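Local coordinates for endoglucanase EG-II (Hypocrea jecorina, PDB 3QR3), which hydrolyses internal beta-1,4-glucosidic bonds of cellulose as a fungal family 5 endoglucanase, represented here by its TIM-barrel catalytic domain, at residues Ala11-Gly16 and Leu62-Gln67; Asp185-Gly190 and Asp217-Leu222; Gly263-Ser268 and Thr316-Val321; Cys100-His105 and Ser127-Leu132; Asp272-Ile277 and Ser322-Arg327. All blocks are in the same frame, centred on the assembly; numbering follows the deposited sequence.

In the fold
The fold is a TIM barrel, and contacts 1, 2 and 4 all reach its parallel sheet. Contact 1 and contact 4 touch through the neighbouring strands 59-64 and 99-104; their centres are about 12 Å apart. Contact 2 lies on the other side of the chain's centre from contact 4, with about 20 Å between their centres. Contacts 3 and 5 are a pair at the periphery. Their segments alternate along the chain, with centres about 9 Å apart. L222 of contact 2 packs on contact 5. Along the chain, contacts 1, 4 and 2 close in turn; contacts 3 and 5 come last and join helix 319-325, the last of the chain, to helix 267-281, which follows strand 256-261.

Contact 1: Ala11-Gly16 and Leu62-Gln67; sequences AGFDFG and LPVGWQ
Two side chains of the loop 11-16, F13 and D14, meet the end of strand 59-64. D14 holds its CG in the crowded position between the backbone N and the carbonyl carbon (chi1 59°). This lays the side chain alongside the P63 ring, pointing the same way. D14 CG is 3.6 Å from P63 CB. The carboxylate is also fixed from its own loop: G12 N donates to D14 OD1 at 2.7 Å, nearly along the C-O axis. The turn from G12 to F15 is type I, and F15 N donates to G12 O across it. One face of the F15 ring covers G12 CA.

F13 meets the strand mainly with its CB; V64 CG2 also comes obliquely near the ring. F13 CB is 3.3 Å from P63 O and 3.7 Å from V64 CB. Its CG stands beside the backbone N (chi1 -86°), and the ring leads away from the strand. V64 keeps CG2 anti to its own N, and this methyl is 3.8 Å from F13 CB. A water joins the backbones: it accepts from F13 N and donates to P63 O at 2.8 Å, and it sits at the edge of the F13 ring, in its plane. A weak bond from G65 N to F13 O (3.4 Å) ties the loop to the N-cap of helix 66-69.

The contact is buried. F13 meets Y86 of helix 80-95 edge-to-face and also packs on L89. W293 of strand 287-296 touches A11, D14 and P63, while D103 of strand 99-104 lies against P63.

Contact 2: Asp185-Gly190 and Asp217-Leu222; sequences DWQSAG and DVHKYL. With SO4 (sulfate ion), chain C; SO4 (sulfate ion), chain D.
Q187 lies across H219 and ends at D217. Its CG stands beside the backbone N (chi1 -77°), and the chain runs on extended. Q187 CB sits over the H219 ring in a CH-pi contact, 4.2 Å from the centroid. Further out the same chain crosses the imidazole obliquely, with the amide and ring planes 40° apart. Q187 OE1 lies 3.2 Å above the H219 ring plane, toward the rim, and is not bonded to that ring. It accepts from E149 N and from a water.

The other end of the amide turns to D217. Q187 NE2 donates to D217 O at 2.8 Å. The acceptor lies in the amide plane, but the N-H arrives well above the carbonyl plane. A weak bond from the same nitrogen reaches D217 OD1, whose stronger partner is T259. D217 OD2 bonds to S180. H219 ND1 is bonded to E149 OE2.

The backbones form a single bridge between S188 and H219. H219 N donates to Q187 O at 2.8 Å, and A189 N donates to H219 O at 2.9 Å. A189 CB packs on V218 CB. S188 OG accepts from G190 N in an ST turn and makes a very short bond to a sulfate, probably from the crystallisation liquor. W186 NE1 binds a second sulfate at the ring edge, and the indole stacks on H151.

In family 5 TIM barrels the active site lies at the C-terminal ends of the strands. The end of strand 214-219 and the residues after it, with H219 bonded to E149 and Y221 to E260, are consistent with a place beside that site.

Contact 3: Gly263-Ser268 and Thr316-Val321; sequences GGNVQS and TDTSLV
Both segments pass from loop into the first residues of a helix: G263-S268 into helix 267-281, with V266 at the N-cap, and T316-V321 into helix 319-325, with T318 at the N-cap. T316 ends the short strand 315-316. N265 is the centre of an inverse gamma turn, and its CA comes within 5.1 Å of L320 CA.

The N265 side chain carries the contact. Its CG stands beside the backbone N (chi1 -67°), and its OD1 is gripped by two donors. L320 N meets N265 OD1 at 3.0 Å, in the carbonyl plane and on a lone pair. The T318 hydroxyl donates from above that plane, with T318 OG1 2.8 Å from N265 OD1. The asparagine carbonyl thus takes up a backbone N-H in the first turn of the helix. Both helices lie outside the barrel strands. An alanine at N265 would remove OD1 and ND2 and would probably loosen the hold of the 263-265 loop on the start of helix 319-325.

N265 ND2 bonds to T305 O. With CG anti to N (chi1 -171°) and the bend at chi2, L320 CD2 comes to 3.4 Å from G263 O. L320 also packs on C269 and M273 of helix 267-281.

Contact 4: Cys100-His105 and Ser127-Leu132; sequences CIVDIH and SLWSQL
W129 reaches from its helix toward the strand. From CB the indole swings out with CG beside the backbone N (chi1 -83°). NE1 comes next along the edge and bonds to I146 O. CE2 then meets I104 CG1 at 3.8 Å. CZ2 makes the tightest contact, 3.3 Å from the same I104 CG1. At the tip W129 CH2 runs alongside V102, the side chains passing in opposite directions; it is 3.7 Å from V102 O, at the ring edge, and 4.0 Å from V102 CG1. L132 CD1 lies over one face of the ring, 3.7 Å above the plane and offset toward the rim.

This is beta-alpha packing of the TIM barrel. Strand 100-104 and helix 127-132 run nearly antiparallel (161°), and their axes come within 11.8 Å. V102 and I104 both point at the helix, while D103 between them points away. An alanine at W129 would remove the whole indole and would probably leave I104 CG1 and V102 CG1 poorly packed and I146 O without its N-H donor.

I104 and L128 meet tip to tip, with CD1 of I104 4.0 Å from CD2 of L128. W66 packs on both of these residues. F125 meets the W129 ring edge-to-face.

Contact 5: Asp272-Ile277 and Ser322-Arg327; sequences DMCQQI and SSCLAR
A disulfide joins the last helix of the chain, 319-325, to helix 267-281. C274 SG and C324 SG are bonded at 2.1 Å. Both cysteines carry SG anti to the carbonyl carbon, beside the backbone N. The torsion about the S-S bond is -103°, a left-handed disulfide. C274 SG also lies 3.4 Å from S323 O.

Helix 267-281 follows strand 256-261 and belongs to the outer layer of the TIM barrel. Helix 319-325 comes after strand 287-296, the last of the barrel strands, and closes with a wider pi-type turn over 322-325. The disulfide therefore ties the C-terminal end of the domain to a barrel helix.

Apolar side chains pack next to the bond. M273 leaves its helix with CG anti to N (chi1 177°) and then bends. Its CG is 3.8 Å from C324 CB and 4.2 Å from L325 CD2. I277 crosses L325 at about a right angle, and its CD1 is also 4.2 Å from L325 CD2. I277 CG2 approaches C324 O at 4.1 Å. L325 O accepts from Y290 OH of strand 287-296, and I277 touches the same tyrosine.

Contact 1: Ala11-Gly16 and Leu62-Gln67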
# COMPACT_ATOMS: atom_id res chain seq x y z
N ALA A 11 -7.39 -3.49 5.46
CA ALA A 11 -7.00 -4.84 5.06
C ALA A 11 -8.16 -5.85 5.12
O ALA A 11 -9.20 -5.59 5.72
CB ALA A 11 -5.82 -5.33 5.92
N GLY A 12 -7.96 -7.02 4.51
CA GLY A 12 -8.95 -8.08 4.54
C GLY A 12 -9.07 -8.85 3.23
O GLY A 12 -9.15 -10.09 3.24
N PHE A 13 -9.07 -8.14 2.11
CA PHE A 13 -9.08 -8.81 0.80
C PHE A 13 -7.76 -9.58 0.62
O PHE A 13 -7.61 -10.39 -0.32
CB PHE A 13 -9.30 -7.83 -0.35
CG PHE A 13 -10.76 -7.55 -0.66
CD1 PHE A 13 -11.53 -8.46 -1.37
CD2 PHE A 13 -11.34 -6.34 -0.29
CE1 PHE A 13 -12.86 -8.18 -1.67
CE2 PHE A 13 -12.67 -6.06 -0.59
CZ PHE A 13 -13.43 -7.00 -1.28
N ASP A 14 -6.81 -9.34 1.52
CA ASP A 14 -5.51 -9.99 1.45
C ASP A 14 -5.32 -11.06 2.52
O ASP A 14 -4.27 -11.70 2.59
CB ASP A 14 -4.41 -8.96 1.62
CG ASP A 14 -4.53 -8.24 2.94
OD1 ASP A 14 -5.66 -7.87 3.30
OD2 ASP A 14 -3.50 -8.06 3.63
N PHE A 15 -6.31 -11.25 3.39
CA PHE A 15 -6.15 -12.30 4.40
C PHE A 15 -6.04 -13.62 3.65
O PHE A 15 -6.75 -13.85 2.67
CB PHE A 15 -7.32 -12.30 5.38
CG PHE A 15 -7.26 -11.18 6.37
CD1 PHE A 15 -6.39 -10.11 6.17
CD2 PHE A 15 -8.07 -11.17 7.50
CE1 PHE A 15 -6.33 -9.07 7.07
CE2 PHE A 15 -8.01 -10.12 8.41
CZ PHE A 15 -7.15 -9.07 8.19
N GLY A 16 -5.14 -14.47 4.10
CA GLY A 16 -4.86 -15.71 3.40
C GLY A 16 -3.64 -15.61 2.49
O GLY A 16 -3.25 -16.61 1.90
N LEU A 62 -5.72 -0.43 -0.24
CA LEU A 62 -6.66 -1.55 -0.22
C LEU A 62 -5.98 -2.82 -0.72
O LEU A 62 -6.05 -3.15 -1.91
CB LEU A 62 -7.88 -1.23 -1.08
CG LEU A 62 -8.58 0.12 -0.85
CD1 LEU A 62 -9.81 0.25 -1.76
CD2 LEU A 62 -8.99 0.29 0.60
N PRO A 63 -5.31 -3.53 0.19
CA PRO A 63 -4.57 -4.75 -0.15
C PRO A 63 -5.49 -5.82 -0.65
O PRO A 63 -6.56 -6.03 -0.07
CB PRO A 63 -3.98 -5.19 1.20
CG PRO A 63 -3.99 -3.99 2.04
CD PRO A 63 -5.20 -3.21 1.62
N VAL A 64 -5.09 -6.51 -1.72
CA VAL A 64 -5.88 -7.63 -2.23
C VAL A 64 -4.97 -8.65 -2.89
O VAL A 64 -3.94 -8.30 -3.49
CB VAL A 64 -6.97 -7.16 -3.21
CG1 VAL A 64 -6.36 -6.37 -4.34
CG2 VAL A 64 -7.76 -8.38 -3.75
N GLY A 65 -5.34 -9.92 -2.77
CA GLY A 65 -4.56 -10.98 -3.36
C GLY A 65 -4.75 -11.05 -4.86
O GLY A 65 -5.87 -10.93 -5.36
N TRP A 66 -3.64 -11.20 -5.58
CA TRP A 66 -3.68 -11.44 -7.02
C TRP A 66 -4.64 -12.60 -7.33
O TRP A 66 -5.51 -12.49 -8.19
CB TRP A 66 -2.27 -11.79 -7.49
CG TRP A 66 -2.06 -11.94 -8.96
CD1 TRP A 66 -2.99 -11.92 -9.96
CD2 TRP A 66 -0.80 -12.17 -9.59
NE1 TRP A 66 -2.38 -12.11 -11.18
CE2 TRP A 66 -1.03 -12.28 -10.98
CE3 TRP A 66 0.51 -12.31 -9.11
CZ2 TRP A 66 -0.00 -12.51 -11.89
CZ3 TRP A 66 1.53 -12.54 -10.01
CH2 TRP A 66 1.27 -12.63 -11.39
N GLN A 67 -4.48 -13.71 -6.61
CA GLN A 67 -5.28 -14.91 -6.86
C GLN A 67 -6.76 -14.61 -6.73
O GLN A 67 -7.59 -15.18 -7.44
CB GLN A 67 -4.88 -16.06 -5.92
CG GLN A 67 -3.51 -16.67 -6.24
CD GLN A 67 -2.36 -15.95 -5.55
OE1 GLN A 67 -2.41 -14.74 -5.29
NE2 GLN A 67 -1.31 -16.70 -5.21
O HOH W 1 -8.48 -5.16 1.75

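Contact 2: Asp185-Gly190 and Asp217-Leu222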
# COMPACT_ATOMS: atom_id res chain seq x y z
N ASP A 185 14.03 -6.09 -0.76
CA ASP A 185 14.11 -6.08 0.70
C ASP A 185 12.79 -5.68 1.37
O ASP A 185 12.77 -4.87 2.28
CB ASP A 185 15.24 -5.16 1.17
CG ASP A 185 16.61 -5.80 1.04
OD1 ASP A 185 16.91 -6.74 1.82
OD2 ASP A 185 17.39 -5.37 0.17
N TRP A 186 11.70 -6.27 0.90
CA TRP A 186 10.38 -6.03 1.48
C TRP A 186 10.04 -4.54 1.42
O TRP A 186 9.36 -4.01 2.30
CB TRP A 186 10.33 -6.54 2.92
CG TRP A 186 10.89 -7.91 3.10
CD1 TRP A 186 12.20 -8.24 3.30
CD2 TRP A 186 10.16 -9.15 3.12
NE1 TRP A 186 12.33 -9.61 3.44
CE2 TRP A 186 11.09 -10.19 3.32
CE3 TRP A 186 8.80 -9.47 2.98
CZ2 TRP A 186 10.71 -11.53 3.39
CZ3 TRP A 186 8.43 -10.81 3.04
CH2 TRP A 186 9.38 -11.82 3.25
N GLN A 187 10.51 -3.87 0.37
CA GLN A 187 10.27 -2.44 0.22
C GLN A 187 10.86 -1.57 1.33
O GLN A 187 10.48 -0.40 1.46
CB GLN A 187 8.77 -2.16 0.13
CG GLN A 187 8.16 -2.48 -1.23
CD GLN A 187 6.71 -2.07 -1.29
OE1 GLN A 187 5.82 -2.87 -1.04
NE2 GLN A 187 6.46 -0.79 -1.59
N SER A 188 11.78 -2.10 2.11
CA SER A 188 12.32 -1.31 3.22
C SER A 188 12.94 0.01 2.79
O SER A 188 13.79 0.06 1.90
CB SER A 188 13.34 -2.11 4.03
OG SER A 188 13.94 -1.25 4.99
N ALA A 189 12.49 1.08 3.43
CA ALA A 189 13.04 2.41 3.18
C ALA A 189 14.53 2.44 3.54
O ALA A 189 15.29 3.22 2.97
CB ALA A 189 12.25 3.47 3.99
N GLY A 190 14.93 1.61 4.49
CA GLY A 190 16.32 1.57 4.92
C GLY A 190 17.28 0.97 3.90
O GLY A 190 18.45 1.34 3.85
N ASP A 217 7.79 3.66 -3.80
CA ASP A 217 6.89 3.15 -2.75
C ASP A 217 7.73 2.40 -1.72
O ASP A 217 8.29 1.35 -2.03
CB ASP A 217 5.89 2.18 -3.41
CG ASP A 217 4.73 1.81 -2.52
OD1 ASP A 217 4.92 1.72 -1.29
OD2 ASP A 217 3.61 1.58 -3.06
N VAL A 218 7.84 2.93 -0.50
CA VAL A 218 8.61 2.24 0.54
C VAL A 218 7.77 1.87 1.76
O VAL A 218 6.70 2.43 1.96
CB VAL A 218 9.83 3.06 1.01
CG1 VAL A 218 10.86 3.19 -0.12
CG2 VAL A 218 9.40 4.43 1.52
N HIS A 219 8.28 0.92 2.54
CA HIS A 219 7.69 0.49 3.80
C HIS A 219 8.74 0.65 4.90
O HIS A 219 9.93 0.56 4.64
CB HIS A 219 7.32 -0.99 3.73
CG HIS A 219 6.14 -1.27 2.86
ND1 HIS A 219 5.47 -2.48 2.88
CD2 HIS A 219 5.48 -0.50 1.97
CE1 HIS A 219 4.47 -2.45 2.02
NE2 HIS A 219 4.45 -1.25 1.46
N LYS A 220 8.30 0.86 6.13
CA LYS A 220 9.24 0.86 7.25
C LYS A 220 8.51 0.68 8.56
O LYS A 220 7.56 1.41 8.86
CB LYS A 220 10.08 2.14 7.28
CG LYS A 220 11.40 2.01 8.06
CD LYS A 220 12.31 0.93 7.45
CE LYS A 220 13.59 0.75 8.25
NZ LYS A 220 13.36 0.25 9.64
N TYR A 221 8.96 -0.29 9.35
CA TYR A 221 8.41 -0.51 10.68
C TYR A 221 9.37 -0.02 11.76
O TYR A 221 10.50 0.40 11.46
CB TYR A 221 8.00 -1.98 10.88
CG TYR A 221 6.76 -2.28 10.06
CD1 TYR A 221 5.51 -1.88 10.51
CD2 TYR A 221 6.86 -2.88 8.82
CE1 TYR A 221 4.38 -2.11 9.76
CE2 TYR A 221 5.73 -3.11 8.06
CZ TYR A 221 4.50 -2.72 8.53
OH TYR A 221 3.37 -2.95 7.79
N LEU A 222 8.91 -0.03 13.00
CA LEU A 222 9.63 0.67 14.05
C LEU A 222 10.11 -0.26 15.15
O LEU A 222 10.72 0.18 16.12
CB LEU A 222 8.78 1.81 14.64
CG LEU A 222 8.61 3.07 13.77
CD1 LEU A 222 7.79 2.79 12.50
CD2 LEU A 222 7.97 4.19 14.58
S SO4 C . 16.90 -1.85 6.80
O1 SO4 C . 15.96 -2.25 5.77
O2 SO4 C . 18.24 -1.69 6.23
O3 SO4 C . 16.47 -0.58 7.38
O4 SO4 C . 16.92 -2.89 7.83
S SO4 D . 15.20 -11.19 4.95
O1 SO4 D . 14.22 -12.01 4.23
O2 SO4 D . 16.46 -11.91 5.05
O3 SO4 D . 15.42 -9.95 4.22
O4 SO4 D . 14.70 -10.89 6.29
O HOH W 2 3.59 -1.53 -1.88

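Contact 3: Gly263-Ser268 and Thr316-Val321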
# COMPACT_ATOMS: atom_id res chain seq x y z
N GLY A 263 2.87 0.52 14.53
CA GLY A 263 3.45 0.02 15.76
C GLY A 263 2.37 -0.29 16.78
O GLY A 263 1.18 -0.09 16.52
N GLY A 264 2.79 -0.79 17.93
CA GLY A 264 1.85 -1.08 18.99
C GLY A 264 1.16 0.18 19.49
O GLY A 264 1.65 1.30 19.28
N ASN A 265 0.02 0.01 20.15
CA ASN A 265 -0.64 1.14 20.78
C ASN A 265 -0.09 1.33 22.19
O ASN A 265 -0.78 1.12 23.17
CB ASN A 265 -2.15 0.91 20.80
CG ASN A 265 -2.75 0.93 19.41
OD1 ASN A 265 -2.80 1.97 18.76
ND2 ASN A 265 -3.18 -0.24 18.93
N VAL A 266 1.19 1.71 22.25
CA VAL A 266 1.94 1.81 23.49
C VAL A 266 2.84 3.05 23.45
O VAL A 266 3.12 3.59 22.37
CB VAL A 266 2.83 0.56 23.71
CG1 VAL A 266 1.97 -0.68 23.89
CG2 VAL A 266 3.79 0.38 22.53
N GLN A 267 3.30 3.48 24.62
CA GLN A 267 4.05 4.74 24.74
C GLN A 267 5.29 4.82 23.84
O GLN A 267 5.54 5.86 23.23
CB GLN A 267 4.46 4.98 26.20
CG GLN A 267 5.04 6.37 26.44
CD GLN A 267 4.05 7.48 26.10
OE1 GLN A 267 2.87 7.39 26.42
NE2 GLN A 267 4.54 8.53 25.45
N SER A 268 6.07 3.74 23.77
CA SER A 268 7.27 3.75 22.93
C SER A 268 6.98 4.11 21.48
O SER A 268 7.75 4.84 20.84
CB SER A 268 8.00 2.40 22.99
OG SER A 268 7.22 1.35 22.45
N THR A 316 -14.24 5.41 18.05
CA THR A 316 -13.09 5.77 18.86
C THR A 316 -11.84 5.14 18.24
O THR A 316 -11.85 3.96 17.90
CB THR A 316 -13.24 5.27 20.30
OG1 THR A 316 -14.53 5.63 20.79
CG2 THR A 316 -12.18 5.89 21.20
N ASP A 317 -10.77 5.93 18.09
CA ASP A 317 -9.54 5.46 17.46
C ASP A 317 -8.62 4.77 18.45
O ASP A 317 -8.75 4.98 19.65
CB ASP A 317 -8.78 6.63 16.82
CG ASP A 317 -9.42 7.09 15.53
OD1 ASP A 317 -9.61 8.31 15.36
OD2 ASP A 317 -9.74 6.22 14.69
N THR A 318 -7.69 3.96 17.96
CA THR A 318 -6.66 3.40 18.82
C THR A 318 -5.74 4.54 19.25
O THR A 318 -5.79 5.62 18.67
CB THR A 318 -5.86 2.27 18.13
OG1 THR A 318 -4.95 2.82 17.16
CG2 THR A 318 -6.81 1.29 17.44
N SER A 319 -4.91 4.32 20.25
CA SER A 319 -4.08 5.40 20.76
C SER A 319 -3.01 5.86 19.74
O SER A 319 -2.71 7.05 19.65
CB SER A 319 -3.45 5.02 22.11
OG SER A 319 -2.67 3.85 22.01
N LEU A 320 -2.46 4.93 18.96
CA LEU A 320 -1.43 5.33 18.00
C LEU A 320 -2.04 6.16 16.87
O LEU A 320 -1.46 7.17 16.45
CB LEU A 320 -0.70 4.11 17.43
CG LEU A 320 0.54 4.47 16.58
CD1 LEU A 320 1.65 5.01 17.46
CD2 LEU A 320 1.04 3.27 15.81
N VAL A 321 -3.20 5.76 16.38
CA VAL A 321 -3.87 6.55 15.34
C VAL A 321 -4.22 7.94 15.88
O VAL A 321 -3.85 8.96 15.29
CB VAL A 321 -5.14 5.86 14.84
CG1 VAL A 321 -5.99 6.82 14.01
CG2 VAL A 321 -4.79 4.60 14.02

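Contact 4: Cys100-His105 and Ser127-Leu132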
# COMPACT_ATOMS: atom_id res chain seq x y z
N CYS A 100 -7.01 6.31 -3.56
CA CYS A 100 -7.18 4.92 -3.19
C CYS A 100 -6.15 4.03 -3.86
O CYS A 100 -6.12 3.90 -5.08
CB CYS A 100 -8.59 4.44 -3.56
SG CYS A 100 -9.43 3.61 -2.19
N ILE A 101 -5.29 3.43 -3.04
CA ILE A 101 -4.21 2.59 -3.55
C ILE A 101 -4.65 1.14 -3.70
O ILE A 101 -4.99 0.47 -2.71
CB ILE A 101 -2.96 2.65 -2.66
CG1 ILE A 101 -2.50 4.09 -2.45
CG2 ILE A 101 -1.83 1.81 -3.28
CD1 ILE A 101 -1.34 4.22 -1.47
N VAL A 102 -4.68 0.68 -4.94
CA VAL A 102 -4.94 -0.72 -5.24
C VAL A 102 -3.62 -1.45 -5.05
O VAL A 102 -2.66 -1.19 -5.77
CB VAL A 102 -5.48 -0.89 -6.67
CG1 VAL A 102 -5.56 -2.38 -7.08
CG2 VAL A 102 -6.84 -0.22 -6.81
N ASP A 103 -3.56 -2.33 -4.06
CA ASP A 103 -2.30 -2.98 -3.70
C ASP A 103 -2.38 -4.48 -3.91
O ASP A 103 -3.16 -5.16 -3.24
CB ASP A 103 -1.94 -2.68 -2.23
CG ASP A 103 -1.08 -3.76 -1.59
OD1 ASP A 103 -0.07 -4.17 -2.20
OD2 ASP A 103 -1.40 -4.20 -0.46
N ILE A 104 -1.59 -4.99 -4.85
CA ILE A 104 -1.52 -6.43 -5.09
C ILE A 104 -0.57 -7.04 -4.07
O ILE A 104 0.63 -6.81 -4.12
CB ILE A 104 -1.06 -6.73 -6.53
CG1 ILE A 104 -2.00 -6.06 -7.54
CG2 ILE A 104 -1.05 -8.23 -6.80
CD1 ILE A 104 -3.44 -6.56 -7.45
N HIS A 105 -1.11 -7.79 -3.11
CA HIS A 105 -0.36 -8.16 -1.92
C HIS A 105 0.38 -9.49 -2.13
O HIS A 105 0.10 -10.47 -1.44
CB HIS A 105 -1.32 -8.24 -0.72
CG HIS A 105 -0.73 -7.76 0.57
ND1 HIS A 105 -0.46 -6.43 0.82
CD2 HIS A 105 -0.38 -8.44 1.69
CE1 HIS A 105 0.05 -6.31 2.04
NE2 HIS A 105 0.10 -7.52 2.59
N SER A 127 -0.81 -8.48 -17.75
CA SER A 127 -2.21 -8.77 -18.07
C SER A 127 -3.15 -8.41 -16.91
O SER A 127 -4.26 -7.91 -17.13
CB SER A 127 -2.37 -10.24 -18.43
OG SER A 127 -3.57 -10.76 -17.92
N LEU A 128 -2.71 -8.66 -15.69
CA LEU A 128 -3.49 -8.27 -14.51
C LEU A 128 -3.61 -6.75 -14.47
O LEU A 128 -4.70 -6.20 -14.38
CB LEU A 128 -2.83 -8.79 -13.24
CG LEU A 128 -3.36 -8.19 -11.93
CD1 LEU A 128 -4.75 -8.75 -11.63
CD2 LEU A 128 -2.39 -8.43 -10.77
N TRP A 129 -2.48 -6.07 -14.56
CA TRP A 129 -2.47 -4.62 -14.44
C TRP A 129 -3.12 -3.91 -15.62
O TRP A 129 -3.71 -2.84 -15.47
CB TRP A 129 -1.06 -4.09 -14.16
CG TRP A 129 -0.74 -4.18 -12.70
CD1 TRP A 129 0.17 -5.00 -12.10
CD2 TRP A 129 -1.37 -3.45 -11.65
NE1 TRP A 129 0.16 -4.80 -10.74
CE2 TRP A 129 -0.78 -3.85 -10.44
CE3 TRP A 129 -2.38 -2.47 -11.61
CZ2 TRP A 129 -1.16 -3.32 -9.20
CZ3 TRP A 129 -2.76 -1.95 -10.38
CH2 TRP A 129 -2.15 -2.38 -9.19
N SER A 130 -3.04 -4.51 -16.80
CA SER A 130 -3.66 -3.90 -17.97
C SER A 130 -5.18 -3.83 -17.77
O SER A 130 -5.83 -2.83 -18.07
CB SER A 130 -3.30 -4.70 -19.23
OG SER A 130 -3.80 -4.07 -20.39
N GLN A 131 -5.73 -4.91 -17.22
CA GLN A 131 -7.16 -4.96 -16.96
C GLN A 131 -7.60 -3.97 -15.88
O GLN A 131 -8.60 -3.28 -16.03
CB GLN A 131 -7.59 -6.37 -16.57
CG GLN A 131 -7.43 -7.38 -17.69
CD GLN A 131 -7.84 -8.75 -17.25
OE1 GLN A 131 -9.03 -9.07 -17.21
NE2 GLN A 131 -6.87 -9.57 -16.89
N LEU A 132 -6.84 -3.90 -14.79
CA LEU A 132 -7.15 -2.95 -13.73
C LEU A 132 -7.06 -1.51 -14.25
O LEU A 132 -7.92 -0.68 -13.96
CB LEU A 132 -6.22 -3.15 -12.53
CG LEU A 132 -6.47 -4.45 -11.78
CD1 LEU A 132 -5.36 -4.71 -10.76
CD2 LEU A 132 -7.84 -4.39 -11.11

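Contact 5: Asp272-Ile277 and Ser322-Arg327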
# COMPACT_ATOMS: atom_id res chain seq x y z
N ASP A 272 7.98 7.28 19.15
CA ASP A 272 8.75 7.05 17.93
C ASP A 272 7.98 7.31 16.64
O ASP A 272 8.53 7.85 15.68
CB ASP A 272 9.34 5.63 17.92
CG ASP A 272 10.44 5.44 18.95
OD1 ASP A 272 10.82 6.43 19.61
OD2 ASP A 272 10.93 4.30 19.10
N MET A 273 6.71 6.92 16.61
CA MET A 273 5.92 7.14 15.41
C MET A 273 5.69 8.62 15.18
O MET A 273 5.67 9.08 14.04
CB MET A 273 4.58 6.41 15.48
CG MET A 273 3.69 6.68 14.27
SD MET A 273 4.42 6.06 12.73
CE MET A 273 4.23 4.28 12.94
N CYS A 274 5.51 9.37 16.26
CA CYS A 274 5.25 10.78 16.11
C CYS A 274 6.51 11.50 15.62
O CYS A 274 6.42 12.40 14.80
CB CYS A 274 4.68 11.40 17.39
SG CYS A 274 2.91 10.96 17.65
N GLN A 275 7.68 11.07 16.09
CA GLN A 275 8.95 11.58 15.58
C GLN A 275 9.10 11.26 14.10
O GLN A 275 9.51 12.10 13.31
CB GLN A 275 10.13 11.02 16.37
CG GLN A 275 10.18 11.56 17.80
CD GLN A 275 11.22 10.89 18.66
OE1 GLN A 275 11.84 9.90 18.26
NE2 GLN A 275 11.42 11.42 19.85
N GLN A 276 8.75 10.03 13.72
CA GLN A 276 8.87 9.61 12.34
C GLN A 276 7.98 10.47 11.44
O GLN A 276 8.44 11.00 10.42
CB GLN A 276 8.49 8.14 12.17
CG GLN A 276 8.78 7.62 10.75
CD GLN A 276 8.27 6.21 10.53
OE1 GLN A 276 7.08 5.99 10.32
NE2 GLN A 276 9.17 5.25 10.58
N ILE A 277 6.72 10.59 11.83
CA ILE A 277 5.74 11.35 11.06
C ILE A 277 6.14 12.82 10.97
O ILE A 277 5.97 13.46 9.93
CB ILE A 277 4.35 11.25 11.72
CG1 ILE A 277 3.88 9.80 11.74
CG2 ILE A 277 3.33 12.11 10.96
CD1 ILE A 277 3.86 9.15 10.38
N SER A 322 -4.92 7.96 17.01
CA SER A 322 -5.37 9.21 17.62
C SER A 322 -4.21 10.14 17.92
O SER A 322 -4.27 11.34 17.62
CB SER A 322 -6.16 8.91 18.90
OG SER A 322 -6.45 10.11 19.58
N SER A 323 -3.14 9.60 18.51
CA SER A 323 -2.00 10.41 18.93
C SER A 323 -1.03 10.78 17.80
O SER A 323 -0.38 11.81 17.87
CB SER A 323 -1.20 9.70 20.03
OG SER A 323 -2.03 9.29 21.11
N CYS A 324 -0.92 9.95 16.75
CA CYS A 324 0.16 10.12 15.78
C CYS A 324 -0.24 10.22 14.31
O CYS A 324 0.33 11.01 13.56
CB CYS A 324 1.20 9.01 15.95
SG CYS A 324 2.06 9.07 17.53
N LEU A 325 -1.18 9.40 13.88
CA LEU A 325 -1.52 9.36 12.46
C LEU A 325 -2.58 10.38 12.07
O LEU A 325 -2.50 10.97 11.00
CB LEU A 325 -1.97 7.96 12.05
CG LEU A 325 -0.94 6.88 12.38
CD1 LEU A 325 -1.41 5.53 11.89
CD2 LEU A 325 0.41 7.24 11.76
N ALA A 326 -3.56 10.57 12.96
CA ALA A 326 -4.71 11.41 12.68
C ALA A 326 -4.29 12.86 12.47
O ALA A 326 -3.31 13.32 13.04
CB ALA A 326 -5.72 11.31 13.81
N ARG A 327 -5.06 13.58 11.66
CA ARG A 327 -4.86 15.01 11.49
C ARG A 327 -6.14 15.70 11.87
O ARG A 327 -6.99 15.95 11.02
CB ARG A 327 -4.52 15.33 10.04
CG ARG A 327 -3.16 14.81 9.60
CD ARG A 327 -2.93 15.08 8.11
NE ARG A 327 -1.52 15.14 7.78
CZ ARG A 327 -1.04 15.30 6.55
NH1 ARG A 327 -1.88 15.41 5.52
NH2 ARG A 327 0.26 15.36 6.35